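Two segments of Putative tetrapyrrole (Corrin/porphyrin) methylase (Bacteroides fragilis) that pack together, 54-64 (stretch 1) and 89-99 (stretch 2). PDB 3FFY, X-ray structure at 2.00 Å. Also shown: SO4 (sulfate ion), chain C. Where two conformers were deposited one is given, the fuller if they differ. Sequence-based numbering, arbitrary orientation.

Stretch 1, residues 54-64: RLLKTLTQFAE
Stretch 2 89-99: TLSELIEHFTA

A methyl group set almost squarely over the face of an aromatic ring marks one end of this contact: Leu55 CD2 lies 3.8 Å from the centroid of the Phe97 ring, 6° off its normal, a CH-pi interaction set up by Leu55 (chi1 t, chi2 p) and Phe97 (chi1 m, chi2 -67°). No hydrogen bond crosses between the stretches; 499 Å² is buried, mostly by apolar side chains, some against backbone atoms. Helices 55-64 and 90-99, alpha-helical in phi/psi except Phe97 (-84/2), run antiparallel at 155°, axes 9.4 Å apart, with CA-CA register Leu56-Phe97 6.3 Å, Leu59-Ile94 6.3 Å and Ala63-Leu90 5.9 Å.

Two reciprocal knobs fit this register. Leu59 (m, t) sits among Leu90, Leu93, Ile94 and Phe97, its CD2 4.0 Å from Leu90 CD2 and its CD1 3.9 Å from Phe97 CD2. Ile94 (m, t) enters the hole of Leu56, Leu59, Thr60 and Ala63; its CA-CB bond points sideways, but CD1 reaches 3.6 Å from Ala63 CB. Leu56 (-142°, -144°) brings CD2 4.0 Å from Ile94 CG2. At Ala63, where CA-CA spacing is shortest, the small side chain puts CB 4.3 Å from Leu90 CB; Leu90 (m, t) places CD1 3.3 Å from Ala63 N and 3.7 Å from CB of Phe62 (m, 9°).

Thr60 and Thr98, each making a small contact, satisfy their hydroxyls within their own helices: Thr60 OG1 donates to Leu56 O (2.8 Å), Thr98 OG1 to Ile94 O (2.6 Å). Outside the contact, Thr89 OG1 caps helix 90-99, accepting from Glu92 N at 3.0 Å.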

# COMPACT_ATOMS: atom_id res chain seq x y z
N ARG A 54 6.39 6.83 19.79
CA ARG A 54 7.70 6.17 19.82
C ARG A 54 8.26 5.96 18.43
O ARG A 54 9.41 5.60 18.29
CB ARG A 54 7.62 4.80 20.51
CG ARG A 54 7.99 4.81 21.99
CD ARG A 54 6.79 4.81 22.90
NE ARG A 54 6.40 3.45 23.30
CZ ARG A 54 5.58 3.16 24.31
NH1 ARG A 54 5.04 4.12 25.06
NH2 ARG A 54 5.30 1.88 24.58
N LEU A 55 7.45 6.18 17.39
CA LEU A 55 7.91 5.84 16.04
C LEU A 55 9.21 6.49 15.61
O LEU A 55 10.09 5.83 15.07
CB LEU A 55 6.82 6.13 14.99
CG LEU A 55 7.16 5.75 13.53
CD1 LEU A 55 7.47 4.22 13.38
CD2 LEU A 55 6.04 6.22 12.62
N LEU A 56 9.35 7.80 15.85
CA LEU A 56 10.50 8.53 15.32
C LEU A 56 11.77 7.99 15.95
O LEU A 56 12.73 7.75 15.24
CB LEU A 56 10.41 10.03 15.61
CG LEU A 56 10.86 11.09 14.59
CD1 LEU A 56 11.51 12.28 15.34
CD2 LEU A 56 11.69 10.60 13.43
N LYS A 57 11.78 7.80 17.26
CA LYS A 57 12.94 7.17 17.95
C LYS A 57 13.30 5.82 17.33
O LYS A 57 14.46 5.59 16.98
CB LYS A 57 12.65 6.97 19.45
CG LYS A 57 13.83 6.37 20.28
CD LYS A 57 13.46 6.08 21.76
CE LYS A 57 14.44 5.04 22.40
NZ LYS A 57 14.30 4.95 23.88
N THR A 58 12.29 4.95 17.20
CA THR A 58 12.52 3.63 16.61
C THR A 58 13.14 3.74 15.20
O THR A 58 14.11 3.04 14.88
CB THR A 58 11.23 2.78 16.61
OG1 THR A 58 10.93 2.41 17.96
CG2 THR A 58 11.41 1.53 15.77
N LEU A 59 12.57 4.62 14.36
CA LEU A 59 13.07 4.82 12.99
C LEU A 59 14.48 5.37 12.99
O LEU A 59 15.30 4.95 12.19
CB LEU A 59 12.17 5.75 12.19
CG LEU A 59 10.79 5.21 11.87
CD1 LEU A 59 10.06 6.32 11.16
CD2 LEU A 59 10.80 3.96 11.04
N THR A 60 14.76 6.28 13.93
CA THR A 60 16.10 6.84 14.06
C THR A 60 17.09 5.75 14.42
O THR A 60 18.14 5.60 13.81
CB THR A 60 16.13 7.98 15.07
OG1 THR A 60 15.17 8.97 14.65
CG2 THR A 60 17.49 8.57 15.09
N GLN A 61 16.74 4.94 15.41
CA GLN A 61 17.65 3.87 15.81
C GLN A 61 17.78 2.80 14.73
O GLN A 61 18.85 2.23 14.56
CB GLN A 61 17.18 3.27 17.13
CG GLN A 61 17.18 4.31 18.24
CD GLN A 61 16.88 3.72 19.61
OE1 GLN A 61 15.80 3.17 19.84
NE2 GLN A 61 17.84 3.82 20.52
N PHE A 62 16.70 2.51 14.03
CA PHE A 62 16.76 1.64 12.85
C PHE A 62 17.82 2.19 11.86
O PHE A 62 18.65 1.42 11.31
CB PHE A 62 15.37 1.53 12.17
CG PHE A 62 14.41 0.53 12.82
CD1 PHE A 62 14.68 -0.08 14.04
CD2 PHE A 62 13.20 0.23 12.19
CE1 PHE A 62 13.81 -0.98 14.57
CE2 PHE A 62 12.35 -0.67 12.71
CZ PHE A 62 12.62 -1.27 13.90
N ALA A 63 17.80 3.51 11.61
CA ALA A 63 18.81 4.11 10.71
C ALA A 63 20.19 3.90 11.28
O ALA A 63 21.14 3.60 10.57
CB ALA A 63 18.55 5.63 10.49
N GLU A 64 20.33 4.07 12.59
CA GLU A 64 21.66 3.92 13.18
C GLU A 64 22.15 2.48 13.01
O GLU A 64 23.30 2.26 12.64
CB GLU A 64 21.65 4.33 14.64
CG GLU A 64 21.34 5.78 14.87
CD GLU A 64 21.22 6.10 16.33
OE1 GLU A 64 21.14 5.17 17.15
OE2 GLU A 64 21.21 7.26 16.71
N THR A 89 13.27 5.20 2.06
CA THR A 89 14.41 4.89 2.90
C THR A 89 14.08 5.30 4.35
O THR A 89 13.13 6.10 4.61
CB THR A 89 15.63 5.61 2.43
OG1 THR A 89 15.45 7.01 2.66
CG2 THR A 89 15.92 5.35 0.89
N LEU A 90 14.83 4.74 5.30
CA LEU A 90 14.69 5.16 6.68
C LEU A 90 14.89 6.71 6.80
O LEU A 90 14.18 7.39 7.54
CB LEU A 90 15.69 4.41 7.59
CG LEU A 90 15.30 2.99 8.02
CD1 LEU A 90 16.51 2.29 8.77
CD2 LEU A 90 14.04 3.01 8.86
N SER A 91 15.85 7.22 6.07
CA SER A 91 16.13 8.65 6.02
C SER A 91 14.89 9.49 5.59
O SER A 91 14.52 10.45 6.24
CB SER A 91 17.30 8.90 5.06
OG SER A 91 17.68 10.25 5.10
N GLU A 92 14.27 9.09 4.49
CA GLU A 92 13.02 9.70 4.04
C GLU A 92 11.90 9.61 5.09
O GLU A 92 11.20 10.60 5.33
CB GLU A 92 12.56 9.06 2.75
CG GLU A 92 13.41 9.42 1.57
CD GLU A 92 13.10 8.58 0.32
OE1 GLU A 92 12.72 7.41 0.40
OE2 GLU A 92 13.26 9.11 -0.78
N LEU A 93 11.76 8.46 5.74
CA LEU A 93 10.71 8.36 6.75
C LEU A 93 11.03 9.19 8.01
O LEU A 93 10.14 9.66 8.65
CB LEU A 93 10.40 6.92 7.11
CG LEU A 93 9.23 6.24 6.30
CD1 LEU A 93 9.60 6.10 4.78
CD2 LEU A 93 8.90 4.98 6.91
N ILE A 94 12.29 9.35 8.38
CA ILE A 94 12.66 10.14 9.56
C ILE A 94 12.31 11.60 9.29
O ILE A 94 11.73 12.31 10.13
CB ILE A 94 14.19 9.97 9.87
CG1 ILE A 94 14.45 8.54 10.47
CG2 ILE A 94 14.64 11.06 10.83
CD1 ILE A 94 15.84 7.99 10.37
N GLU A 95 12.64 12.03 8.09
CA GLU A 95 12.33 13.40 7.70
C GLU A 95 10.80 13.58 7.71
O GLU A 95 10.30 14.58 8.21
CB GLU A 95 12.90 13.67 6.31
CG GLU A 95 12.43 14.94 5.58
CD GLU A 95 13.03 14.96 4.14
OE1 GLU A 95 12.42 14.32 3.22
OE2 GLU A 95 14.10 15.56 3.93
N HIS A 96 10.07 12.62 7.15
CA HIS A 96 8.61 12.70 7.07
C HIS A 96 7.98 12.77 8.46
O HIS A 96 7.13 13.62 8.73
CB HIS A 96 8.02 11.51 6.29
CG HIS A 96 6.53 11.52 6.23
ND1 HIS A 96 5.82 12.28 5.30
CD2 HIS A 96 5.60 10.93 7.03
CE1 HIS A 96 4.53 12.10 5.51
NE2 HIS A 96 4.36 11.30 6.55
N PHE A 97 8.39 11.87 9.35
CA PHE A 97 7.81 11.86 10.69
C PHE A 97 8.42 12.82 11.68
O PHE A 97 7.99 12.83 12.87
CB PHE A 97 7.78 10.45 11.26
CG PHE A 97 6.81 9.58 10.57
CD1 PHE A 97 5.46 9.84 10.70
CD2 PHE A 97 7.23 8.55 9.72
CE1 PHE A 97 4.51 9.05 10.04
CE2 PHE A 97 6.31 7.76 9.05
CZ PHE A 97 4.94 8.00 9.21
N THR A 98 9.39 13.60 11.23
CA THR A 98 9.78 14.78 11.98
C THR A 98 8.79 15.92 11.69
O THR A 98 8.39 16.60 12.62
CB THR A 98 11.22 15.23 11.67
OG1 THR A 98 12.08 14.14 11.94
CG2 THR A 98 11.66 16.44 12.55
N ALA A 99 8.40 16.12 10.42
CA ALA A 99 7.46 17.21 10.05
C ALA A 99 6.04 16.91 10.49
O ALA A 99 5.30 17.81 10.79
CB ALA A 99 7.49 17.50 8.54
S SO4 C . 6.05 13.82 2.14
O1 SO4 C . 5.44 15.20 2.09
O2 SO4 C . 4.87 12.93 2.33
O3 SO4 C . 6.85 13.65 3.43
O4 SO4 C . 6.78 13.68 0.89